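Side-chain contacts in transcriptional regulator, TetR family (Cytophaga hutchinsonii, PDB 3EUP), which probably binds DNA as a dimer through an N-terminal helix-turn-helix domain and regulates transcription, as TetR-family proteins do: residues Leu89-Met94 with Leu133-Asn138; Met94-Asp99 with Lys180-Ser185; Ile166-Gly171 with Asp186-Ser191. All coordinates share one frame; numbering follows the deposited sequence.

Contact 1: Leu89-Met94 with Leu133-Asn138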
ATOM      1  N   LEU A  89     -18.815   3.234   6.635  1.00 23.96           N
ATOM      2  CA  LEU A  89     -18.518   1.816   6.647  1.00 23.51           C
ATOM      3  C   LEU A  89     -18.906   1.077   5.376  1.00 23.80           C
ATOM      4  O   LEU A  89     -19.002  -0.122   5.398  1.00 24.81           O
ATOM      5  CB  LEU A  89     -19.152   1.161   7.868  1.00 23.79           C
ATOM      6  CG  LEU A  89     -18.695   1.792   9.175  1.00 23.37           C
ATOM      7  CD1 LEU A  89     -19.462   1.212  10.380  1.00 24.04           C
ATOM      8  CD2 LEU A  89     -17.199   1.612   9.295  1.00 26.48           C
ATOM      9  N   VAL A  90     -19.037   1.764   4.249  1.00 24.16           N
ATOM     10  CA  VAL A  90     -19.311   1.086   2.978  1.00 24.35           C
ATOM     11  C   VAL A  90     -18.062   0.369   2.365  1.00 24.70           C
ATOM     12  O   VAL A  90     -18.184  -0.335   1.364  1.00 24.72           O
ATOM     13  CB  VAL A  90     -19.834   2.093   1.958  1.00 24.49           C
ATOM     14  CG1 VAL A  90     -21.179   2.738   2.437  1.00 24.59           C
ATOM     15  CG2 VAL A  90     -18.759   3.170   1.707  1.00 25.09           C
ATOM     16  N   TYR A  91     -16.877   0.546   2.961  1.00 24.14           N
ATOM     17  CA  TYR A  91     -15.608   0.090   2.361  1.00 23.08           C
ATOM     18  C   TYR A  91     -15.515  -1.426   2.217  1.00 22.72           C
ATOM     19  O   TYR A  91     -15.203  -1.936   1.157  1.00 21.85           O
ATOM     20  CB  TYR A  91     -14.406   0.710   3.127  1.00 22.81           C
ATOM     21  CG  TYR A  91     -14.475   2.225   3.001  1.00 23.53           C
ATOM     22  CD1 TYR A  91     -14.082   2.855   1.833  1.00 21.09           C
ATOM     23  CD2 TYR A  91     -15.073   3.007   4.004  1.00 22.72           C
ATOM     24  CE1 TYR A  91     -14.210   4.210   1.692  1.00 22.65           C
ATOM     25  CE2 TYR A  91     -15.218   4.364   3.858  1.00 22.33           C
ATOM     26  CZ  TYR A  91     -14.784   4.962   2.706  1.00 22.90           C
ATOM     27  OH  TYR A  91     -14.938   6.306   2.538  1.00 23.64           O
ATOM     28  N   SER A  92     -15.840  -2.158   3.259  1.00 23.03           N
ATOM     29  CA  SER A  92     -15.807  -3.601   3.158  1.00 23.75           C
ATOM     30  C   SER A  92     -16.675  -4.165   2.014  1.00 23.98           C
ATOM     31  O   SER A  92     -16.260  -5.081   1.292  1.00 24.45           O
ATOM     32  CB  SER A  92     -16.250  -4.263   4.449  1.00 23.38           C
ATOM     33  OG  SER A  92     -16.132  -5.642   4.253  1.00 23.61           O
ATOM     34  N   SER A  93     -17.868  -3.621   1.826  1.00 24.48           N
ATOM     35  CA  SER A  93     -18.711  -4.187   0.800  1.00 25.21           C
ATOM     36  C   SER A  93     -18.148  -3.740  -0.557  1.00 24.68           C
ATOM     37  O   SER A  93     -18.109  -4.532  -1.494  1.00 23.75           O
ATOM     38  CB  SER A  93     -20.190  -3.828   1.005  1.00 25.71           C
ATOM     39  OG  SER A  93     -20.459  -2.580   0.424  1.00 29.24           O
ATOM     40  N   MET A  94     -17.637  -2.515  -0.647  1.00 24.87           N
ATOM     41  CA  MET A  94     -17.070  -2.064  -1.905  1.00 25.78           C
ATOM     42  C   MET A  94     -15.898  -2.944  -2.362  1.00 24.96           C
ATOM     43  O   MET A  94     -15.806  -3.288  -3.554  1.00 24.12           O
ATOM     44  CB  MET A  94     -16.675  -0.600  -1.806  1.00 27.22           C
ATOM     45  CG  MET A  94     -16.185  -0.002  -3.105  1.00 32.17           C
ATOM     46  SD  MET A  94     -15.710   1.763  -2.908  1.00 42.02           S
ATOM     47  CE  MET A  94     -16.584   2.254  -1.344  1.00 15.98           C
ATOM     48  N   LEU A 133      -6.151  13.349  -0.311  1.00 24.83           N
ATOM     49  CA  LEU A 133      -6.643  14.508   0.414  1.00 25.26           C
ATOM     50  C   LEU A 133      -8.124  14.813   0.103  1.00 24.99           C
ATOM     51  O   LEU A 133      -8.862  15.204   1.005  1.00 24.14           O
ATOM     52  CB  LEU A 133      -5.741  15.731   0.205  1.00 25.29           C
ATOM     53  CG  LEU A 133      -4.358  15.507   0.847  1.00 28.21           C
ATOM     54  CD1 LEU A 133      -3.313  16.648   0.513  1.00 25.70           C
ATOM     55  CD2 LEU A 133      -4.511  15.274   2.368  1.00 28.41           C
ATOM     56  N   SER A 134      -8.566  14.627  -1.139  1.00 25.07           N
ATOM     57  CA  SER A 134      -9.992  14.764  -1.460  1.00 26.28           C
ATOM     58  C   SER A 134     -10.881  13.734  -0.764  1.00 24.51           C
ATOM     59  O   SER A 134     -12.012  14.046  -0.384  1.00 23.06           O
ATOM     60  CB  SER A 134     -10.227  14.655  -2.962  1.00 27.31           C
ATOM     61  OG  SER A 134      -9.653  15.791  -3.577  1.00 33.90           O
ATOM     62  N   TRP A 135     -10.377  12.502  -0.674  1.00 23.55           N
ATOM     63  CA  TRP A 135     -11.048  11.435   0.025  1.00 23.25           C
ATOM     64  C   TRP A 135     -11.144  11.841   1.488  1.00 24.05           C
ATOM     65  O   TRP A 135     -12.247  11.835   2.037  1.00 23.41           O
ATOM     66  CB  TRP A 135     -10.312  10.114  -0.152  1.00 22.34           C
ATOM     67  CG  TRP A 135     -10.922   8.928   0.488  1.00 22.09           C
ATOM     68  CD1 TRP A 135     -12.159   8.814   1.053  1.00 21.74           C
ATOM     69  CD2 TRP A 135     -10.303   7.641   0.611  1.00 23.54           C
ATOM     70  NE1 TRP A 135     -12.335   7.538   1.541  1.00 23.02           N
ATOM     71  CE2 TRP A 135     -11.208   6.799   1.267  1.00 22.88           C
ATOM     72  CE3 TRP A 135      -9.059   7.128   0.231  1.00 23.51           C
ATOM     73  CZ2 TRP A 135     -10.909   5.453   1.553  1.00 23.65           C
ATOM     74  CZ3 TRP A 135      -8.779   5.765   0.487  1.00 23.92           C
ATOM     75  CH2 TRP A 135      -9.688   4.970   1.159  1.00 22.97           C
ATOM     76  N   LYS A 136     -10.015  12.259   2.089  1.00 25.56           N
ATOM     77  CA  LYS A 136     -10.007  12.764   3.474  1.00 26.31           C
ATOM     78  C   LYS A 136     -11.062  13.890   3.697  1.00 27.33           C
ATOM     79  O   LYS A 136     -11.790  13.874   4.698  1.00 25.22           O
ATOM     80  CB  LYS A 136      -8.592  13.200   3.910  1.00 27.02           C
ATOM     81  CG  LYS A 136      -8.484  13.916   5.278  1.00 29.18           C
ATOM     82  CD  LYS A 136      -8.985  15.391   5.202  1.00 33.76           C
ATOM     83  CE  LYS A 136      -8.617  16.276   6.410  1.00 37.31           C
ATOM     84  NZ  LYS A 136      -8.370  15.435   7.599  1.00 42.19           N
ATOM     85  N   LYS A 137     -11.150  14.828   2.761  1.00 28.19           N
ATOM     86  CA  LYS A 137     -12.063  15.962   2.905  1.00 30.30           C
ATOM     87  C   LYS A 137     -13.522  15.516   2.881  1.00 29.15           C
ATOM     88  O   LYS A 137     -14.354  16.018   3.634  1.00 30.21           O
ATOM     89  CB  LYS A 137     -11.795  17.040   1.841  1.00 31.28           C
ATOM     90  CG  LYS A 137     -11.032  18.264   2.380  1.00 37.24           C
ATOM     91  CD  LYS A 137     -10.190  19.049   1.294  1.00 41.68           C
ATOM     92  CE  LYS A 137      -9.150  18.151   0.586  1.00 45.05           C
ATOM     93  NZ  LYS A 137      -8.254  18.863  -0.382  1.00 47.30           N
ATOM     94  N   ASN A 138     -13.828  14.570   2.018  1.00 29.11           N
ATOM     95  CA  ASN A 138     -15.144  13.959   2.002  1.00 29.04           C
ATOM     96  C   ASN A 138     -15.479  13.285   3.306  1.00 27.91           C
ATOM     97  O   ASN A 138     -16.584  13.422   3.796  1.00 28.01           O
ATOM     98  CB  ASN A 138     -15.273  12.963   0.871  1.00 29.44           C
ATOM     99  CG  ASN A 138     -15.349  13.634  -0.485  1.00 32.21           C
ATOM    100  OD1 ASN A 138     -14.741  13.184  -1.450  1.00 37.59           O
ATOM    101  ND2 ASN A 138     -16.112  14.708  -0.569  1.00 39.66           N
TER

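Contact 2: Met94-Asp99 with Lys180-Ser185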
ATOM      1  N   MET A  94     -17.637  -2.515  -0.647  1.00 24.87           N
ATOM      2  CA  MET A  94     -17.070  -2.064  -1.905  1.00 25.78           C
ATOM      3  C   MET A  94     -15.898  -2.944  -2.362  1.00 24.96           C
ATOM      4  O   MET A  94     -15.806  -3.288  -3.554  1.00 24.12           O
ATOM      5  CB  MET A  94     -16.675  -0.600  -1.806  1.00 27.22           C
ATOM      6  CG  MET A  94     -16.185  -0.002  -3.105  1.00 32.17           C
ATOM      7  SD  MET A  94     -15.710   1.763  -2.908  1.00 42.02           S
ATOM      8  CE  MET A  94     -16.584   2.254  -1.344  1.00 15.98           C
ATOM      9  N   TYR A  95     -15.017  -3.335  -1.431  1.00 24.54           N
ATOM     10  CA  TYR A  95     -13.811  -4.081  -1.804  1.00 23.48           C
ATOM     11  C   TYR A  95     -14.037  -5.590  -1.874  1.00 23.83           C
ATOM     12  O   TYR A  95     -13.430  -6.250  -2.701  1.00 23.59           O
ATOM     13  CB  TYR A  95     -12.631  -3.794  -0.851  1.00 23.75           C
ATOM     14  CG  TYR A  95     -11.335  -4.515  -1.245  1.00 20.27           C
ATOM     15  CD1 TYR A  95     -10.591  -4.089  -2.326  1.00 21.46           C
ATOM     16  CD2 TYR A  95     -10.904  -5.643  -0.552  1.00 20.94           C
ATOM     17  CE1 TYR A  95      -9.410  -4.732  -2.694  1.00 23.36           C
ATOM     18  CE2 TYR A  95      -9.754  -6.324  -0.925  1.00 19.13           C
ATOM     19  CZ  TYR A  95      -9.009  -5.858  -1.979  1.00 21.75           C
ATOM     20  OH  TYR A  95      -7.859  -6.486  -2.369  1.00 23.76           O
ATOM     21  N   ASN A  96     -14.874  -6.141  -0.999  1.00 24.42           N
ATOM     22  CA  ASN A  96     -15.064  -7.593  -0.950  1.00 25.51           C
ATOM     23  C   ASN A  96     -16.234  -8.169  -1.764  1.00 26.52           C
ATOM     24  O   ASN A  96     -16.224  -9.365  -2.048  1.00 26.96           O
ATOM     25  CB  ASN A  96     -15.242  -8.072   0.507  1.00 26.02           C
ATOM     26  CG  ASN A  96     -14.042  -7.708   1.411  1.00 25.80           C
ATOM     27  OD1 ASN A  96     -14.136  -6.870   2.349  1.00 27.54           O
ATOM     28  ND2 ASN A  96     -12.923  -8.352   1.139  1.00 22.19           N
ATOM     29  N   ASP A  97     -17.264  -7.375  -2.084  1.00 27.10           N
ATOM     30  CA  ASP A  97     -18.477  -7.956  -2.723  1.00 27.85           C
ATOM     31  C   ASP A  97     -18.183  -8.451  -4.121  1.00 28.13           C
ATOM     32  O   ASP A  97     -17.305  -7.912  -4.787  1.00 28.26           O
ATOM     33  CB  ASP A  97     -19.649  -6.958  -2.781  1.00 28.49           C
ATOM     34  CG  ASP A  97     -20.360  -6.770  -1.424  1.00 30.03           C
ATOM     35  OD1 ASP A  97     -20.058  -7.481  -0.441  1.00 35.67           O
ATOM     36  OD2 ASP A  97     -21.231  -5.890  -1.340  1.00 32.29           O
ATOM     37  N   ALA A  98     -18.928  -9.473  -4.577  1.00 28.12           N
ATOM     38  CA  ALA A  98     -18.770 -10.003  -5.931  1.00 28.31           C
ATOM     39  C   ALA A  98     -17.286 -10.255  -6.228  1.00 29.58           C
ATOM     40  O   ALA A  98     -16.776  -9.983  -7.335  1.00 28.73           O
ATOM     41  CB  ALA A  98     -19.393  -9.051  -6.956  1.00 27.74           C
ATOM     42  N   ASP A  99     -16.598 -10.736  -5.193  1.00 31.01           N
ATOM     43  CA  ASP A  99     -15.174 -11.039  -5.238  1.00 32.13           C
ATOM     44  C   ASP A  99     -14.296  -9.906  -5.772  1.00 31.60           C
ATOM     45  O   ASP A  99     -13.406 -10.139  -6.550  1.00 30.71           O
ATOM     46  CB  ASP A  99     -14.976 -12.302  -6.053  1.00 33.56           C
ATOM     47  CG  ASP A  99     -13.641 -12.941  -5.816  1.00 37.91           C
ATOM     48  OD1 ASP A  99     -12.934 -12.610  -4.820  1.00 44.05           O
ATOM     49  OD2 ASP A  99     -13.287 -13.772  -6.668  1.00 45.41           O
ATOM     50  N   LYS A 180      -3.793 -13.134  -0.117  1.00 27.00           N
ATOM     51  CA  LYS A 180      -4.924 -13.712  -0.887  1.00 27.99           C
ATOM     52  C   LYS A 180      -6.034 -14.270   0.015  1.00 27.38           C
ATOM     53  O   LYS A 180      -6.830 -15.128  -0.411  1.00 26.83           O
ATOM     54  CB  LYS A 180      -4.464 -14.843  -1.841  1.00 28.61           C
ATOM     55  CG  LYS A 180      -3.500 -14.391  -2.938  1.00 32.58           C
ATOM     56  CD  LYS A 180      -2.966 -15.591  -3.741  1.00 38.85           C
ATOM     57  CE  LYS A 180      -3.608 -15.767  -5.097  1.00 41.52           C
ATOM     58  NZ  LYS A 180      -3.081 -17.022  -5.777  1.00 45.93           N
ATOM     59  N   ASN A 181      -6.107 -13.803   1.249  1.00 25.57           N
ATOM     60  CA  ASN A 181      -7.061 -14.371   2.166  1.00 26.25           C
ATOM     61  C   ASN A 181      -7.906 -13.274   2.789  1.00 25.26           C
ATOM     62  O   ASN A 181      -7.437 -12.583   3.675  1.00 24.73           O
ATOM     63  CB  ASN A 181      -6.334 -15.151   3.236  1.00 25.33           C
ATOM     64  CG  ASN A 181      -7.274 -15.866   4.163  1.00 28.73           C
ATOM     65  OD1 ASN A 181      -8.433 -15.523   4.255  1.00 26.89           O
ATOM     66  ND2 ASN A 181      -6.767 -16.884   4.856  1.00 30.66           N
ATOM     67  N   ARG A 182      -9.151 -13.161   2.354  1.00 24.86           N
ATOM     68  CA  ARG A 182     -10.064 -12.123   2.859  1.00 25.21           C
ATOM     69  C   ARG A 182     -10.352 -12.223   4.354  1.00 24.94           C
ATOM     70  O   ARG A 182     -10.804 -11.256   4.932  1.00 23.63           O
ATOM     71  CB  ARG A 182     -11.386 -12.149   2.092  1.00 25.48           C
ATOM     72  CG  ARG A 182     -11.256 -11.643   0.655  1.00 25.33           C
ATOM     73  CD  ARG A 182     -12.605 -11.651  -0.100  1.00 27.58           C
ATOM     74  NE  ARG A 182     -12.349 -11.448  -1.519  1.00 28.41           N
ATOM     75  CZ  ARG A 182     -12.014 -10.296  -2.086  1.00 29.94           C
ATOM     76  NH1 ARG A 182     -11.881  -9.167  -1.383  1.00 30.29           N
ATOM     77  NH2 ARG A 182     -11.813 -10.270  -3.391  1.00 31.16           N
ATOM     78  N   ALA A 183     -10.104 -13.381   4.975  1.00 23.83           N
ATOM     79  CA  ALA A 183     -10.334 -13.516   6.414  1.00 23.70           C
ATOM     80  C   ALA A 183      -9.351 -12.608   7.159  1.00 23.37           C
ATOM     81  O   ALA A 183      -9.635 -12.079   8.228  1.00 22.50           O
ATOM     82  CB  ALA A 183     -10.165 -14.959   6.859  1.00 23.51           C
ATOM     83  N   TYR A 184      -8.162 -12.423   6.605  1.00 23.59           N
ATOM     84  CA  TYR A 184      -7.188 -11.618   7.319  1.00 23.46           C
ATOM     85  C   TYR A 184      -7.564 -10.149   7.187  1.00 22.62           C
ATOM     86  O   TYR A 184      -7.486  -9.418   8.157  1.00 23.87           O
ATOM     87  CB  TYR A 184      -5.774 -11.870   6.810  1.00 24.50           C
ATOM     88  CG  TYR A 184      -5.293 -13.283   6.956  1.00 26.63           C
ATOM     89  CD1 TYR A 184      -5.672 -14.095   8.031  1.00 29.27           C
ATOM     90  CD2 TYR A 184      -4.434 -13.806   6.028  1.00 29.83           C
ATOM     91  CE1 TYR A 184      -5.202 -15.401   8.139  1.00 29.48           C
ATOM     92  CE2 TYR A 184      -3.975 -15.105   6.131  1.00 31.85           C
ATOM     93  CZ  TYR A 184      -4.343 -15.883   7.177  1.00 29.95           C
ATOM     94  OH  TYR A 184      -3.809 -17.147   7.210  1.00 32.47           O
ATOM     95  N   SER A 185      -7.921  -9.705   5.982  1.00 21.17           N
ATOM     96  CA  SER A 185      -8.319  -8.316   5.805  1.00 21.06           C
ATOM     97  C   SER A 185      -9.650  -8.055   6.531  1.00 21.41           C
ATOM     98  O   SER A 185      -9.889  -6.935   6.995  1.00 21.15           O
ATOM     99  CB  SER A 185      -8.364  -7.939   4.321  1.00 20.94           C
ATOM    100  OG  SER A 185      -9.018  -8.953   3.541  1.00 21.53           O
TER
HETATM  101  O   HOH W   1     -11.138  -7.532  -3.847  1.00 29.00           O

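Contact 3: Ile166-Gly171 with Asp186-Ser191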
ATOM      1  N   ILE A 166      -8.705   5.887   6.266  1.00 19.05           N
ATOM      2  CA  ILE A 166      -7.962   5.715   5.033  1.00 19.23           C
ATOM      3  C   ILE A 166      -6.851   4.715   5.211  1.00 19.05           C
ATOM      4  O   ILE A 166      -6.709   3.789   4.427  1.00 19.29           O
ATOM      5  CB  ILE A 166      -7.458   7.074   4.503  1.00 20.06           C
ATOM      6  CG1 ILE A 166      -8.675   7.894   4.016  1.00 21.42           C
ATOM      7  CG2 ILE A 166      -6.398   6.862   3.376  1.00 17.51           C
ATOM      8  CD1 ILE A 166      -8.404   9.381   3.654  1.00 21.39           C
ATOM      9  N   ALA A 167      -6.112   4.837   6.306  1.00 19.65           N
ATOM     10  CA  ALA A 167      -5.063   3.896   6.604  1.00 19.55           C
ATOM     11  C   ALA A 167      -5.609   2.506   6.753  1.00 20.13           C
ATOM     12  O   ALA A 167      -5.027   1.539   6.257  1.00 20.83           O
ATOM     13  CB  ALA A 167      -4.289   4.318   7.876  1.00 19.36           C
ATOM     14  N   LEU A 168      -6.703   2.381   7.482  1.00 21.29           N
ATOM     15  CA  LEU A 168      -7.264   1.081   7.720  1.00 21.37           C
ATOM     16  C   LEU A 168      -7.789   0.410   6.451  1.00 20.76           C
ATOM     17  O   LEU A 168      -7.619  -0.800   6.293  1.00 20.12           O
ATOM     18  CB  LEU A 168      -8.356   1.150   8.772  1.00 21.30           C
ATOM     19  CG  LEU A 168      -7.911   1.271  10.231  1.00 23.57           C
ATOM     20  CD1 LEU A 168      -9.168   1.557  11.124  1.00 19.76           C
ATOM     21  CD2 LEU A 168      -7.157   0.019  10.654  1.00 20.68           C
ATOM     22  N   VAL A 169      -8.418   1.174   5.556  1.00 20.88           N
ATOM     23  CA  VAL A 169      -8.939   0.623   4.338  1.00 20.68           C
ATOM     24  C   VAL A 169      -7.788   0.183   3.408  1.00 21.69           C
ATOM     25  O   VAL A 169      -7.759  -0.949   2.949  1.00 20.52           O
ATOM     26  CB  VAL A 169      -9.894   1.604   3.634  1.00 21.70           C
ATOM     27  CG1 VAL A 169     -10.265   1.100   2.222  1.00 18.95           C
ATOM     28  CG2 VAL A 169     -11.166   1.793   4.503  1.00 19.38           C
ATOM     29  N   GLU A 170      -6.812   1.067   3.203  1.00 21.39           N
ATOM     30  CA  GLU A 170      -5.707   0.775   2.334  1.00 20.87           C
ATOM     31  C   GLU A 170      -4.828  -0.350   2.890  1.00 21.11           C
ATOM     32  O   GLU A 170      -4.352  -1.159   2.134  1.00 21.57           O
ATOM     33  CB  GLU A 170      -4.915   2.044   2.049  1.00 21.47           C
ATOM     34  CG  GLU A 170      -5.766   3.119   1.369  1.00 22.81           C
ATOM     35  CD  GLU A 170      -6.385   2.643   0.062  1.00 27.96           C
ATOM     36  OE1 GLU A 170      -5.665   2.606  -0.980  1.00 29.16           O
ATOM     37  OE2 GLU A 170      -7.604   2.349   0.074  1.00 27.92           O
ATOM     38  N   GLY A 171      -4.656  -0.388   4.212  1.00 21.25           N
ATOM     39  CA  GLY A 171      -3.932  -1.445   4.902  1.00 20.95           C
ATOM     40  C   GLY A 171      -4.638  -2.786   4.809  1.00 21.03           C
ATOM     41  O   GLY A 171      -3.970  -3.811   4.643  1.00 19.97           O
ATOM     42  N   ASP A 186     -10.524  -9.070   6.659  1.00 21.47           N
ATOM     43  CA  ASP A 186     -11.795  -8.883   7.423  1.00 22.05           C
ATOM     44  C   ASP A 186     -11.535  -8.406   8.866  1.00 21.67           C
ATOM     45  O   ASP A 186     -12.322  -7.655   9.411  1.00 20.26           O
ATOM     46  CB  ASP A 186     -12.671 -10.163   7.445  1.00 23.05           C
ATOM     47  CG  ASP A 186     -13.356 -10.419   6.133  1.00 24.94           C
ATOM     48  OD1 ASP A 186     -13.400  -9.487   5.290  1.00 25.81           O
ATOM     49  OD2 ASP A 186     -13.766 -11.581   5.912  1.00 24.81           O
ATOM     50  N   TYR A 187     -10.426  -8.815   9.477  1.00 21.23           N
ATOM     51  CA  TYR A 187     -10.085  -8.300  10.820  1.00 21.97           C
ATOM     52  C   TYR A 187      -9.853  -6.779  10.819  1.00 21.07           C
ATOM     53  O   TYR A 187     -10.270  -6.083  11.746  1.00 21.56           O
ATOM     54  CB  TYR A 187      -8.854  -8.974  11.426  1.00 22.00           C
ATOM     55  CG  TYR A 187      -9.050 -10.408  11.791  1.00 22.83           C
ATOM     56  CD1 TYR A 187      -9.888 -10.789  12.856  1.00 22.69           C
ATOM     57  CD2 TYR A 187      -8.380 -11.401  11.103  1.00 25.01           C
ATOM     58  CE1 TYR A 187     -10.041 -12.122  13.193  1.00 25.11           C
ATOM     59  CE2 TYR A 187      -8.529 -12.728  11.436  1.00 26.99           C
ATOM     60  CZ  TYR A 187      -9.372 -13.082  12.475  1.00 27.88           C
ATOM     61  OH  TYR A 187      -9.509 -14.405  12.790  1.00 33.73           O
ATOM     62  N   VAL A 188      -9.301  -6.254   9.738  1.00 20.33           N
ATOM     63  CA  VAL A 188      -9.038  -4.804   9.664  1.00 20.09           C
ATOM     64  C   VAL A 188     -10.341  -4.012   9.449  1.00 20.89           C
ATOM     65  O   VAL A 188     -10.554  -2.908  10.022  1.00 20.78           O
ATOM     66  CB  VAL A 188      -7.994  -4.515   8.581  1.00 19.87           C
ATOM     67  CG1 VAL A 188      -7.618  -2.989   8.537  1.00 19.52           C
ATOM     68  CG2 VAL A 188      -6.758  -5.423   8.816  1.00 18.84           C
ATOM     69  N   PHE A 189     -11.214  -4.545   8.602  1.00 20.95           N
ATOM     70  CA  PHE A 189     -12.511  -3.912   8.399  1.00 21.24           C
ATOM     71  C   PHE A 189     -13.301  -3.920   9.699  1.00 22.10           C
ATOM     72  O   PHE A 189     -14.083  -2.982   9.973  1.00 22.96           O
ATOM     73  CB  PHE A 189     -13.268  -4.613   7.249  1.00 20.99           C
ATOM     74  CG  PHE A 189     -12.732  -4.250   5.900  1.00 22.34           C
ATOM     75  CD1 PHE A 189     -12.828  -2.935   5.459  1.00 22.05           C
ATOM     76  CD2 PHE A 189     -12.119  -5.164   5.081  1.00 19.78           C
ATOM     77  CE1 PHE A 189     -12.309  -2.548   4.239  1.00 21.20           C
ATOM     78  CE2 PHE A 189     -11.626  -4.789   3.852  1.00 22.66           C
ATOM     79  CZ  PHE A 189     -11.728  -3.445   3.426  1.00 22.77           C
ATOM     80  N   GLU A 190     -13.109  -4.968  10.493  1.00 21.59           N
ATOM     81  CA  GLU A 190     -13.719  -5.032  11.813  1.00 23.54           C
ATOM     82  C   GLU A 190     -13.192  -3.881  12.713  1.00 23.32           C
ATOM     83  O   GLU A 190     -13.965  -3.217  13.431  1.00 23.27           O
ATOM     84  CB  GLU A 190     -13.448  -6.410  12.445  1.00 23.90           C
ATOM     85  CG  GLU A 190     -14.443  -6.824  13.424  1.00 28.57           C
ATOM     86  CD  GLU A 190     -13.989  -8.045  14.252  1.00 34.49           C
ATOM     87  OE1 GLU A 190     -13.268  -8.937  13.694  1.00 33.88           O
ATOM     88  OE2 GLU A 190     -14.329  -8.064  15.474  1.00 34.29           O
ATOM     89  N   SER A 191     -11.891  -3.626  12.671  1.00 22.37           N
ATOM     90  CA  SER A 191     -11.360  -2.487  13.389  1.00 22.55           C
ATOM     91  C   SER A 191     -11.830  -1.160  12.796  1.00 22.07           C
ATOM     92  O   SER A 191     -11.927  -0.228  13.512  1.00 22.53           O
ATOM     93  CB  SER A 191      -9.819  -2.530  13.462  1.00 23.27           C
ATOM     94  OG  SER A 191      -9.382  -3.575  14.338  1.00 23.32           O
TER

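Contact 1: Leu89-Met94 with Leu133-Asn138
Trp135 meets Tyr91, and this one pair carries the contact between Leu89-Met94 and Leu133-Asn138. The backbones stay far apart, with 12.4 Å between the CA atoms of Tyr91 and Trp135. Two long aromatic side chains bridge the gap. In Trp135 the CG atom lies anti to the backbone N (chi1 -178°), which sends the indole away from its own helix toward Tyr91. The indole N-H is the polar link: Trp135 NE1 donates to Tyr91 OH at 3.0 Å. The bond is nearly straight, at 166°, and the hydroxyl oxygen lies close to the indole plane. An apolar touch, Trp135 CZ2 to Tyr91 CE1 at 3.5 Å, lies beside it. The two side chains come from facing segments and overlap at their ends. Their rings are set obliquely, with planes 41° apart. On the Tyr91 side, Val90 CG2 covers one ring face over its centre. Both aromatic residues are buried, and the bond satisfies the buried indole N-H. Around them, helix 55-78 supplies Leu74, which touches both side chains. Helix 158-179 brings Val169 to Tyr91 and Glu170 to Trp135. The pair thus ties short helix 91-96 to long helix 122-148 inside the helical C-terminal domain.

Contact 2: Met94-Asp99 with Lys180-Ser185
Arg182 reaches from the first turn of helix 182-197 to the end of helix 91-96, where it meets Asp99, Asn96 and Tyr95. The charged link is a salt bridge. Arg182 NH2 donates to Asp99 OD1 at 3.0 Å. Asp99 OD1 is met on its anti side, by a donor tilted from the carboxylate plane. The carboxylate and guanidinium planes are 79° apart, and one hydrogen bond joins the two groups. A water forms the second polar link. It accepts from Arg182 NH2 at 2.9 Å and donates to Tyr95 O at 2.9 Å. The same water lies over one face of the Tyr95 ring, near the rim. Close packing completes the set. Arg182 runs extended from CG to NE and passes close to the Asn96 side chain. Arg182 NH1 comes 3.6 Å from Tyr95 CE2. Within Lys180-Ser185, Asn181 is the N-cap: Ala183 N donates to Asn181 OD1 at 2.8 Å. This fixes the helix start from which Arg182 projects. Tyr184 stacks on Phe163 of the second subunit. The salt bridge pairs exposed Asp99, in the loop after helix 91-96, with the start of helix 182-197. This partly buried contact joins two helices of a TetR-family C-terminal domain, beside the dimer interface.

Contact 3: Ile166-Gly171 with Asp186-Ser191
Helix segments Ile166-Gly171 and Asp186-Ser191 run almost antiparallel, at 167°, with their axes 9.1 Å apart at the closest. Leu168 and Val188 lie at the centre of the contact, and both point at the facing helix. Their methyls meet at 3.7 Å, Leu168 CD2 to Val188 CG1. The same Val188 CG1 presses on the backbone carbonyl Leu168 O, only 3.1 Å away, a tight fit. This methyl stands anti to the backbone N of Val188 (chi1 -176°), the rotation that carries it to the carbonyl. The other Leu168 methyl, CD1, comes 4.1 Å from Ser191 O. A looser touch flanks this centre. Val169 CG2 comes 4.5 Å from Phe189 CE1, obliquely to the ring. Phe189 starts out away from the partner helix, but its ring bends back. All five touching residues are buried. Ser191 OG is hydrogen-bonded to Ser164 OG of the second subunit. Val188 also packs on Ala167 of that subunit, and Ala167 on its Val188. This is consistent with the four-helix dimer interface usual in TetR regulators, built from helices 158-179 and 182-197 and their copies. Helix 91-96 touches both Val169 and Phe189, while helix 122-148 packs against Ile166 and Glu170 on helix 158-179.

In the fold
All three contacts lie in the helical C-terminal domain, the part that in TetR regulators usually serves dimerization and ligand binding. Along the chain, contact 1 closes before contact 3 opens, while contact 2 crosses both. Contacts 1 and 2 both use helix 91-96, with centres about 16 Å apart. Their ranges overlap at Met94, which touches the partner segment in neither. Contact 3 has its centre about 11 Å from each of the others. It shares helix 182-197 with contact 2 and touches contact 1 through Tyr91 and Val169. Helix 91-96 is thus tied at one end to helix 122-148 and at the other to helix 182-197. Contacts 2 and 3 reach the second subunit, and Leu133 in contact 1 packs on its Tyr184.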